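Long-range contact in insecticidal crystal protein Cry35Ab1 (Bacillus thuringiensis, PDB 4JP0), which forms, with its partner Cry34Ab1, a binary insecticidal toxin active on western corn rootworm: residues 57-71 / 79-93. Numbering follows the deposited sequence. Where two conformers were deposited one is given.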
# COMPACT_ATOMS: atom_id res chain seq x y z
N TYR A 57 -3.69 9.32 14.76
CA TYR A 57 -4.98 8.93 14.26
C TYR A 57 -5.62 10.01 13.41
O TYR A 57 -5.31 11.20 13.59
CB TYR A 57 -5.97 8.71 15.42
CG TYR A 57 -5.53 7.68 16.40
CD1 TYR A 57 -4.76 8.03 17.50
CD2 TYR A 57 -5.83 6.35 16.21
CE1 TYR A 57 -4.35 7.11 18.41
CE2 TYR A 57 -5.42 5.40 17.12
CZ TYR A 57 -4.68 5.79 18.23
OH TYR A 57 -4.24 4.86 19.15
N ILE A 58 -6.55 9.57 12.55
CA ILE A 58 -7.43 10.48 11.82
C ILE A 58 -8.81 10.24 12.42
O ILE A 58 -9.22 9.08 12.59
CB ILE A 58 -7.48 10.13 10.31
CG1 ILE A 58 -6.09 10.28 9.68
CG2 ILE A 58 -8.49 11.03 9.62
CD1 ILE A 58 -5.52 11.72 9.79
N ILE A 59 -9.52 11.29 12.79
CA ILE A 59 -10.86 11.12 13.39
C ILE A 59 -11.91 11.47 12.31
O ILE A 59 -12.01 12.64 11.84
CB ILE A 59 -10.99 12.05 14.60
CG1 ILE A 59 -9.85 11.79 15.61
CG2 ILE A 59 -12.42 11.90 15.21
CD1 ILE A 59 -9.87 12.72 16.89
N THR A 60 -12.71 10.46 11.95
CA THR A 60 -13.58 10.56 10.78
C THR A 60 -15.03 10.59 11.15
O THR A 60 -15.47 9.79 11.97
CB THR A 60 -13.36 9.33 9.90
OG1 THR A 60 -11.96 9.22 9.58
CG2 THR A 60 -14.13 9.45 8.55
N SER A 61 -15.77 11.51 10.55
CA SER A 61 -17.21 11.56 10.80
C SER A 61 -17.81 10.27 10.20
O SER A 61 -17.72 10.00 8.98
CB SER A 61 -17.81 12.80 10.13
OG SER A 61 -19.13 12.97 10.58
N TYR A 62 -18.46 9.48 11.04
CA TYR A 62 -18.87 8.15 10.58
C TYR A 62 -20.14 8.18 9.77
O TYR A 62 -21.22 8.31 10.32
CB TYR A 62 -18.98 7.19 11.77
CG TYR A 62 -19.34 5.77 11.36
CD1 TYR A 62 -18.40 4.94 10.76
CD2 TYR A 62 -20.62 5.27 11.56
CE1 TYR A 62 -18.73 3.64 10.39
CE2 TYR A 62 -20.95 3.99 11.21
CZ TYR A 62 -20.02 3.18 10.61
OH TYR A 62 -20.34 1.88 10.28
N ALA A 63 -20.00 8.10 8.45
CA ALA A 63 -21.15 8.08 7.53
C ALA A 63 -22.01 9.33 7.72
O ALA A 63 -23.25 9.28 7.62
CB ALA A 63 -21.99 6.85 7.75
N ALA A 64 -21.34 10.43 8.05
CA ALA A 64 -21.99 11.73 8.07
C ALA A 64 -21.01 12.74 7.48
O ALA A 64 -19.80 12.49 7.47
CB ALA A 64 -22.35 12.12 9.46
N ASN A 65 -21.52 13.87 7.02
CA ASN A 65 -20.67 14.92 6.41
C ASN A 65 -19.72 14.37 5.36
O ASN A 65 -18.60 14.82 5.25
CB ASN A 65 -19.85 15.65 7.51
CG ASN A 65 -20.68 15.96 8.75
OD1 ASN A 65 -20.53 15.31 9.79
ND2 ASN A 65 -21.54 16.97 8.65
N ASN A 66 -20.20 13.41 4.57
CA ASN A 66 -19.37 12.81 3.51
C ASN A 66 -18.07 12.21 4.03
O ASN A 66 -17.05 12.13 3.30
CB ASN A 66 -19.13 13.84 2.37
CG ASN A 66 -18.85 13.17 1.03
OD1 ASN A 66 -19.42 12.13 0.71
ND2 ASN A 66 -17.94 13.76 0.27
N CYS A 67 -18.09 11.74 5.28
CA CYS A 67 -16.93 11.12 5.89
C CYS A 67 -15.73 12.06 5.87
O CYS A 67 -14.62 11.63 5.66
CB CYS A 67 -16.58 9.78 5.21
SG CYS A 67 -17.87 8.55 5.51
N LYS A 68 -15.98 13.36 6.02
CA LYS A 68 -14.90 14.30 6.24
C LYS A 68 -14.32 14.04 7.66
O LYS A 68 -14.91 13.31 8.48
CB LYS A 68 -15.40 15.72 6.11
CG LYS A 68 -15.71 16.14 4.63
CD LYS A 68 -16.30 17.52 4.64
CE LYS A 68 -16.96 17.86 3.28
NZ LYS A 68 -15.99 18.07 2.20
N VAL A 69 -13.16 14.61 7.95
CA VAL A 69 -12.44 14.31 9.17
C VAL A 69 -12.16 15.55 10.01
O VAL A 69 -12.15 16.68 9.51
CB VAL A 69 -11.07 13.65 8.83
CG1 VAL A 69 -11.28 12.42 7.89
CG2 VAL A 69 -10.15 14.64 8.14
N TRP A 70 -11.89 15.34 11.29
CA TRP A 70 -11.63 16.49 12.14
C TRP A 70 -10.45 17.29 11.59
O TRP A 70 -9.39 16.73 11.22
CB TRP A 70 -11.37 16.09 13.60
CG TRP A 70 -12.58 15.68 14.39
CD1 TRP A 70 -13.82 15.26 13.93
CD2 TRP A 70 -12.64 15.61 15.80
NE1 TRP A 70 -14.63 14.94 15.00
CE2 TRP A 70 -13.93 15.15 16.16
CE3 TRP A 70 -11.73 15.90 16.81
CZ2 TRP A 70 -14.32 14.99 17.48
CZ3 TRP A 70 -12.12 15.73 18.13
CH2 TRP A 70 -13.40 15.28 18.44
N ASN A 71 -10.61 18.60 11.59
CA ASN A 71 -9.68 19.47 10.93
C ASN A 71 -9.58 20.74 11.74
O ASN A 71 -10.58 21.31 12.12
CB ASN A 71 -10.26 19.76 9.54
CG ASN A 71 -9.43 20.73 8.73
OD1 ASN A 71 -8.50 20.32 8.01
ND2 ASN A 71 -9.80 22.03 8.76
N VAL A 79 -15.15 19.63 10.21
CA VAL A 79 -14.78 18.46 9.43
C VAL A 79 -14.48 18.91 8.02
O VAL A 79 -15.23 19.74 7.45
CB VAL A 79 -15.83 17.32 9.45
CG1 VAL A 79 -15.82 16.59 10.79
CG2 VAL A 79 -17.30 17.84 9.07
N SER A 80 -13.37 18.40 7.46
CA SER A 80 -12.98 18.76 6.10
C SER A 80 -12.53 17.52 5.35
O SER A 80 -12.21 16.49 5.95
CB SER A 80 -11.81 19.76 6.09
OG SER A 80 -12.08 20.94 6.82
N THR A 81 -12.47 17.63 4.04
CA THR A 81 -11.98 16.51 3.24
C THR A 81 -10.58 16.05 3.70
O THR A 81 -9.65 16.85 3.80
CB THR A 81 -11.93 16.94 1.77
OG1 THR A 81 -13.25 17.31 1.35
CG2 THR A 81 -11.54 15.77 0.87
N TYR A 82 -10.42 14.74 3.90
CA TYR A 82 -9.16 14.22 4.33
C TYR A 82 -8.09 14.58 3.34
O TYR A 82 -8.30 14.49 2.13
CB TYR A 82 -9.20 12.69 4.47
CG TYR A 82 -7.85 12.10 4.74
CD1 TYR A 82 -7.13 12.45 5.89
CD2 TYR A 82 -7.26 11.21 3.84
CE1 TYR A 82 -5.87 11.92 6.16
CE2 TYR A 82 -6.01 10.68 4.10
CZ TYR A 82 -5.31 11.04 5.25
OH TYR A 82 -4.08 10.49 5.51
N SER A 83 -6.96 15.02 3.86
CA SER A 83 -5.79 15.24 3.01
C SER A 83 -4.57 14.60 3.68
O SER A 83 -4.25 14.97 4.83
CB SER A 83 -5.53 16.72 2.84
OG SER A 83 -4.20 16.88 2.33
N SER A 84 -3.88 13.67 2.98
CA SER A 84 -2.77 12.98 3.61
C SER A 84 -1.53 13.87 3.73
O SER A 84 -0.54 13.47 4.30
CB SER A 84 -2.43 11.63 2.93
OG SER A 84 -1.89 11.82 1.63
N THR A 85 -1.63 15.10 3.24
CA THR A 85 -0.52 16.01 3.37
C THR A 85 -0.85 17.17 4.29
O THR A 85 -0.07 18.11 4.40
CB THR A 85 -0.06 16.51 1.98
OG1 THR A 85 -1.19 16.94 1.20
CG2 THR A 85 0.51 15.34 1.17
N ASN A 86 -2.00 17.09 4.97
CA ASN A 86 -2.42 18.15 5.88
C ASN A 86 -2.24 17.77 7.35
O ASN A 86 -3.06 17.03 7.91
CB ASN A 86 -3.88 18.52 5.65
CG ASN A 86 -4.21 19.88 6.19
OD1 ASN A 86 -3.42 20.45 6.94
ND2 ASN A 86 -5.36 20.43 5.79
N SER A 87 -1.20 18.33 7.97
CA SER A 87 -0.83 17.97 9.35
C SER A 87 -1.92 18.29 10.38
O SER A 87 -2.02 17.62 11.41
CB SER A 87 0.49 18.62 9.75
OG SER A 87 0.31 19.95 10.23
N ILE A 88 -2.74 19.28 10.06
CA ILE A 88 -3.78 19.71 10.99
C ILE A 88 -4.93 18.75 11.09
O ILE A 88 -5.94 19.10 11.70
CB ILE A 88 -4.38 21.03 10.53
CG1 ILE A 88 -5.09 20.81 9.18
CG2 ILE A 88 -3.32 22.13 10.49
CD1 ILE A 88 -6.16 21.90 8.80
N GLN A 89 -4.85 17.60 10.44
CA GLN A 89 -5.90 16.61 10.62
C GLN A 89 -5.39 15.43 11.44
O GLN A 89 -6.10 14.46 11.62
CB GLN A 89 -6.42 16.14 9.28
CG GLN A 89 -7.10 17.27 8.50
CD GLN A 89 -7.48 16.85 7.10
OE1 GLN A 89 -7.04 15.82 6.63
NE2 GLN A 89 -8.27 17.66 6.44
N LYS A 90 -4.14 15.49 11.90
CA LYS A 90 -3.57 14.35 12.67
C LYS A 90 -3.72 14.51 14.19
O LYS A 90 -3.51 15.60 14.74
CB LYS A 90 -2.08 14.15 12.33
CG LYS A 90 -1.81 13.89 10.83
CD LYS A 90 -0.34 13.46 10.62
CE LYS A 90 0.57 14.64 10.76
NZ LYS A 90 2.07 14.35 10.52
N TRP A 91 -4.06 13.44 14.88
CA TRP A 91 -4.30 13.51 16.32
C TRP A 91 -3.52 12.45 17.08
O TRP A 91 -3.17 11.40 16.52
CB TRP A 91 -5.81 13.29 16.61
CG TRP A 91 -6.65 14.30 15.88
CD1 TRP A 91 -7.11 14.21 14.62
CD2 TRP A 91 -7.05 15.57 16.38
NE1 TRP A 91 -7.80 15.36 14.29
CE2 TRP A 91 -7.78 16.21 15.37
CE3 TRP A 91 -6.87 16.23 17.60
CZ2 TRP A 91 -8.34 17.48 15.53
CZ3 TRP A 91 -7.43 17.49 17.77
CH2 TRP A 91 -8.14 18.11 16.73
N GLN A 92 -3.24 12.75 18.36
CA GLN A 92 -2.71 11.79 19.31
C GLN A 92 -3.78 11.63 20.35
O GLN A 92 -4.44 12.62 20.69
CB GLN A 92 -1.42 12.30 19.98
CG GLN A 92 -0.22 12.24 19.08
CD GLN A 92 1.01 12.81 19.75
OE1 GLN A 92 1.62 13.73 19.22
NE2 GLN A 92 1.37 12.28 20.93
N ILE A 93 -4.02 10.41 20.83
CA ILE A 93 -5.00 10.20 21.90
C ILE A 93 -4.25 9.54 23.03
O ILE A 93 -3.75 8.44 22.89
CB ILE A 93 -6.14 9.32 21.38
CG1 ILE A 93 -6.80 10.04 20.21
CG2 ILE A 93 -7.18 9.08 22.44
CD1 ILE A 93 -7.96 9.22 19.62
O HOH W 1 -2.87 5.93 21.36
O HOH W 2 -8.71 13.94 11.74
O HOH W 3 -12.59 12.70 3.90
O HOH W 4 -13.91 20.08 2.90
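W91 packs its indole against two residues of 57-71, I59 and W70. CD1 of I59 lies over one face, 3.9 Å from the centroid of the five-membered ring. The six-membered ring of W70 turns its edge to the W91 face in a T-shaped pair, centroids 5.6 Å apart and planes at 84°. Beside them a water accepts from I59 N and donates to W70 O and Q89 O; its bond from W91 NE1 is weak. Paired backbone hydrogen bonds between Y57 and W91 join the two strands in one antiparallel bridge, from which the W91 side chain projects toward I59 and W70.

V79 faces W70 from the neighbouring strand: its CG1 meets W70 CD1 at 4.0 Å, while CG2, set between its own backbone N and carbonyl carbon (CG1 at chi1 -74°), reaches CB of N65. S80 and V69 exchange two backbone hydrogen bonds, one of them nearly straight.

With CG anti to its backbone N (chi1 177°), N71 presents OD1 to Q89, whose NE2 donates over 3.1 Å. The same NE2 bonds T81 O, and Q89 OE1 accepts from S83 N, so three bonds hold this amide: two to the loop that starts at T81 and one across to N71 of the hairpin. Hairpin 69-80 packed against its flanking strands through buried aromatic and aliphatic side chains is characteristic of the beta-trefoil of ricin B-type lectin domains.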